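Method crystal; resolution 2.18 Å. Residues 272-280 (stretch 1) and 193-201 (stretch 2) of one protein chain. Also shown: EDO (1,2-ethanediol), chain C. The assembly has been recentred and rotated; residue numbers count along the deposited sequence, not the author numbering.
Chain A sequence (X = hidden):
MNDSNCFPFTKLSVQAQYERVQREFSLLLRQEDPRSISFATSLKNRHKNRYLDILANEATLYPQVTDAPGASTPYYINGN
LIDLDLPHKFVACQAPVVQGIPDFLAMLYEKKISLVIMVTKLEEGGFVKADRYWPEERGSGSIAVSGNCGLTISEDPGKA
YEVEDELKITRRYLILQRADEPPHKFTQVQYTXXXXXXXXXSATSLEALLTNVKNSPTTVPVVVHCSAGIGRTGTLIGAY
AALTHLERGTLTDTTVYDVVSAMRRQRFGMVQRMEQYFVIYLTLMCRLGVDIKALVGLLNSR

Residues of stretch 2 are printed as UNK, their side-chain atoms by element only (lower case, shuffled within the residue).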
# COMPACT_ATOMS: atom_id res chain seq x y z
N GLN A 272 18.68 10.55 -16.00
CA GLN A 272 19.67 10.07 -15.06
C GLN A 272 20.93 9.57 -15.76
O GLN A 272 22.02 9.67 -15.22
CB GLN A 272 19.02 8.94 -14.26
CG GLN A 272 19.87 8.30 -13.16
CD GLN A 272 19.07 7.22 -12.42
OE1 GLN A 272 18.07 6.71 -12.94
NE2 GLN A 272 19.50 6.89 -11.21
N ARG A 273 20.79 9.01 -16.96
CA ARG A 273 21.91 8.32 -17.62
C ARG A 273 22.14 8.90 -18.99
O ARG A 273 21.20 9.37 -19.63
CB ARG A 273 21.63 6.81 -17.75
CG ARG A 273 21.23 6.16 -16.43
CD ARG A 273 21.30 4.63 -16.50
NE ARG A 273 20.50 4.01 -15.43
CZ ARG A 273 20.89 3.94 -14.15
NH1 ARG A 273 22.05 4.47 -13.77
NH2 ARG A 273 20.11 3.34 -13.25
N MET A 274 23.39 8.84 -19.44
CA MET A 274 23.78 9.45 -20.71
C MET A 274 22.93 8.92 -21.87
O MET A 274 22.44 9.69 -22.71
CB MET A 274 25.28 9.22 -20.96
CG MET A 274 25.83 9.90 -22.21
SD MET A 274 25.53 8.92 -23.71
CE MET A 274 26.86 7.71 -23.58
N GLU A 275 22.74 7.60 -21.91
CA GLU A 275 22.02 7.01 -23.03
C GLU A 275 20.55 7.39 -22.99
O GLU A 275 19.88 7.39 -24.02
CB GLU A 275 22.19 5.48 -23.10
CG GLU A 275 21.49 4.74 -22.00
CD GLU A 275 22.28 4.71 -20.71
OE1 GLU A 275 23.37 5.33 -20.64
OE2 GLU A 275 21.80 4.05 -19.76
N GLN A 276 20.04 7.76 -21.81
CA GLN A 276 18.64 8.20 -21.73
C GLN A 276 18.50 9.60 -22.35
O GLN A 276 17.49 9.90 -22.96
CB GLN A 276 18.13 8.18 -20.28
CG GLN A 276 17.88 6.75 -19.74
CD GLN A 276 17.86 6.71 -18.22
OE1 GLN A 276 18.05 7.75 -17.57
NE2 GLN A 276 17.66 5.52 -17.64
N TYR A 277 19.52 10.44 -22.20
CA TYR A 277 19.53 11.77 -22.80
C TYR A 277 19.68 11.62 -24.32
O TYR A 277 19.02 12.31 -25.12
CB TYR A 277 20.69 12.59 -22.21
CG TYR A 277 20.82 14.00 -22.74
CD1 TYR A 277 19.89 14.99 -22.40
CD2 TYR A 277 21.89 14.36 -23.55
CE1 TYR A 277 20.02 16.30 -22.89
CE2 TYR A 277 22.03 15.67 -24.04
CZ TYR A 277 21.09 16.63 -23.70
OH TYR A 277 21.22 17.92 -24.17
N PHE A 278 20.55 10.69 -24.71
CA PHE A 278 20.71 10.35 -26.12
C PHE A 278 19.38 9.96 -26.77
O PHE A 278 19.09 10.40 -27.89
CB PHE A 278 21.72 9.21 -26.25
CG PHE A 278 22.63 9.36 -27.42
CD1 PHE A 278 22.11 9.72 -28.66
CD2 PHE A 278 23.99 9.16 -27.28
CE1 PHE A 278 22.96 9.87 -29.76
CE2 PHE A 278 24.85 9.31 -28.37
CZ PHE A 278 24.33 9.67 -29.62
N VAL A 279 18.56 9.16 -26.08
CA VAL A 279 17.28 8.71 -26.65
C VAL A 279 16.39 9.89 -27.10
O VAL A 279 15.69 9.79 -28.11
CB VAL A 279 16.52 7.72 -25.71
CG1 VAL A 279 15.15 7.35 -26.31
CG2 VAL A 279 17.33 6.45 -25.50
N ILE A 280 16.44 11.03 -26.40
CA ILE A 280 15.63 12.16 -26.84
C ILE A 280 16.07 12.63 -28.24
O ILE A 280 15.22 12.85 -29.09
CB ILE A 280 15.63 13.35 -25.84
CG1 ILE A 280 15.22 12.87 -24.45
CG2 ILE A 280 14.68 14.47 -26.33
CD1 ILE A 280 15.53 13.88 -23.35
N UNK A 193 9.68 -2.81 -22.89
CA UNK A 193 10.69 -3.10 -23.91
C UNK A 193 11.90 -2.17 -23.85
O UNK A 193 12.69 -2.12 -24.79
N UNK A 194 12.04 -1.44 -22.75
CA UNK A 194 13.18 -0.55 -22.57
C UNK A 194 13.78 -0.74 -21.16
O UNK A 194 13.33 -0.12 -20.19
c UNK A 194 15.00 3.84 -22.34
c UNK A 194 13.70 3.32 -22.48
c UNK A 194 14.16 6.04 -22.19
c UNK A 194 15.17 1.63 -22.54
c UNK A 194 12.86 5.55 -22.32
c UNK A 194 12.73 0.90 -22.79
c UNK A 194 12.61 4.19 -22.47
c UNK A 194 13.84 1.89 -22.61
n UNK A 194 15.88 2.79 -22.38
c UNK A 194 15.25 5.20 -22.19
N UNK A 195 14.79 -1.61 -21.05
CA UNK A 195 15.33 -1.89 -19.71
C UNK A 195 16.22 -0.74 -19.22
O UNK A 195 16.85 -0.05 -20.03
c UNK A 195 16.18 -3.15 -19.93
c UNK A 195 15.56 -2.27 -22.12
c UNK A 195 16.69 -2.99 -21.36
N UNK A 196 16.26 -0.52 -17.90
CA UNK A 196 17.21 0.44 -17.34
C UNK A 196 18.62 0.10 -17.82
O UNK A 196 18.95 -1.07 -18.02
o UNK A 196 17.94 1.61 -13.94
c UNK A 196 17.80 1.61 -15.18
c UNK A 196 17.17 0.39 -15.81
o UNK A 196 18.13 2.57 -15.93
N UNK A 197 19.44 1.14 -18.04
CA UNK A 197 20.81 1.01 -18.58
C UNK A 197 20.87 0.62 -20.06
O UNK A 197 21.95 0.41 -20.59
n UNK A 197 22.54 1.18 -14.40
c UNK A 197 21.89 0.40 -16.35
c UNK A 197 21.50 0.40 -14.18
c UNK A 197 21.68 0.02 -17.78
c UNK A 197 22.80 1.19 -15.75
n UNK A 197 21.09 -0.09 -15.33
N UNK A 198 19.71 0.51 -20.71
CA UNK A 198 19.68 0.22 -22.14
C UNK A 198 18.94 1.31 -22.91
O UNK A 198 18.70 2.39 -22.37
N UNK A 199 18.59 1.03 -24.17
CA UNK A 199 17.77 1.93 -24.98
C UNK A 199 16.52 1.19 -25.50
O UNK A 199 16.48 -0.05 -25.46
c UNK A 199 18.57 2.49 -26.16
c UNK A 199 19.01 1.35 -27.07
c UNK A 199 19.67 1.83 -28.36
c UNK A 199 19.79 3.28 -25.66
N UNK A 200 15.50 1.93 -25.96
CA UNK A 200 14.30 1.21 -26.43
C UNK A 200 14.60 0.25 -27.57
O UNK A 200 15.40 0.56 -28.47
c UNK A 200 15.25 3.38 -25.83
c UNK A 200 13.74 3.49 -26.00
c UNK A 200 13.39 2.34 -26.91
N UNK A 201 13.95 -0.91 -27.52
CA UNK A 201 14.12 -1.94 -28.54
C UNK A 201 13.67 -1.45 -29.91
O UNK A 201 14.29 -1.78 -30.94
c UNK A 201 14.12 -3.99 -27.02
c UNK A 201 13.23 -5.01 -26.30
n UNK A 201 13.65 -5.41 -25.10
c UNK A 201 13.40 -3.23 -28.14
o UNK A 201 12.19 -5.43 -26.82
C1 EDO C . 15.96 4.29 -29.79
O1 EDO C . 16.44 3.02 -30.23
C2 EDO C . 14.63 4.55 -30.48
O2 EDO C . 14.08 5.78 -30.00
O HOH W 1 17.28 5.07 -14.80
O HOH W 2 18.97 3.38 -19.78

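Position 193 has no side-chain atoms and touches nothing on stretch 1: Gly193. Its backbone O accepts a hydrogen bond from the N of position 201, which draws the ends of the loop together.

Position 194 carries one carbon followed by fused five- and six-membered rings holding eight carbons and one nitrogen; its rings lie against Gln276 and Val279. Only an indole fits, so this is Trp194. Its CZ2 lies 3.9 Å from Gln276 CG and 4.1 Å from Val279 CG2, a broad apolar surface against the helix. Its NE1 donates to the backbone O of position 198 at 2.8 Å, so the buried ring leaves no polar atom unpaired.

At position 195 three carbons close a ring onto the backbone N, the mark of Pro195. It makes no contact with stretch 1, but it opens a type II turn and its O accepts a 3.0 Å hydrogen bond from the N of position 198.

Position 196 has two carbons, the second bearing two oxygens, which face the guanidinium of Arg273: a short carboxylate, Asp196. Its OD1 receives Arg273 NE at 2.8 Å and its OD2 receives Arg273 NH2 at 2.9 Å. The two nearly straight hydrogen bonds form a bidentate salt bridge at the guanidinium edge.

Position 197 shows one carbon and a five-membered ring of three carbons and two nitrogens, with the guanidinium of Arg273 lying flat on it, hence His197. The centres are 3.6 Å apart and the planes at 20°. A planar ring suits the face that the carboxylate leaves free.

Position 198 lacks a side chain and is Gly198. A CB here would be crowded by Pro195 CG, at 3.1 Å. Gly198 O lies 3.7 Å from Glu275 CG and also accepts a hydrogen bond from water 2, which donates to Glu275 OE2 as well.

Position 199 has four carbons, forked at the first, with one arm two carbons long, and meets Glu275 and Val279: Ile199. Its CG2 reaches Val279 CG2 at 4.0 Å and Glu275 CB at 4.1 Å, apolar contacts that suit a branched aliphatic chain.

Position 200 again closes three carbons onto the backbone N and meets Val279. This is Pro200, whose CD packs 3.7 Å from Val279 CG2; the ring offers an apolar carbon with no polar group to satisfy.

Position 201 has three carbons, the third carrying one oxygen and one nitrogen: Gln201, poorly ordered and clear of stretch 1, its polar amide suited to an exposed place.

The contact thus combines two chemistries. Before the helix, Arg273 is held at its edge by Asp196 and on one face by His197; nearly two turns farther along, Val279 packs against Trp194, Ile199 and Pro200. Water 1 also links Asp196 OD1 to Gln272 OE1 and Gln276 NE2.

Stretch 2 193-201: GWPDHGIPQ
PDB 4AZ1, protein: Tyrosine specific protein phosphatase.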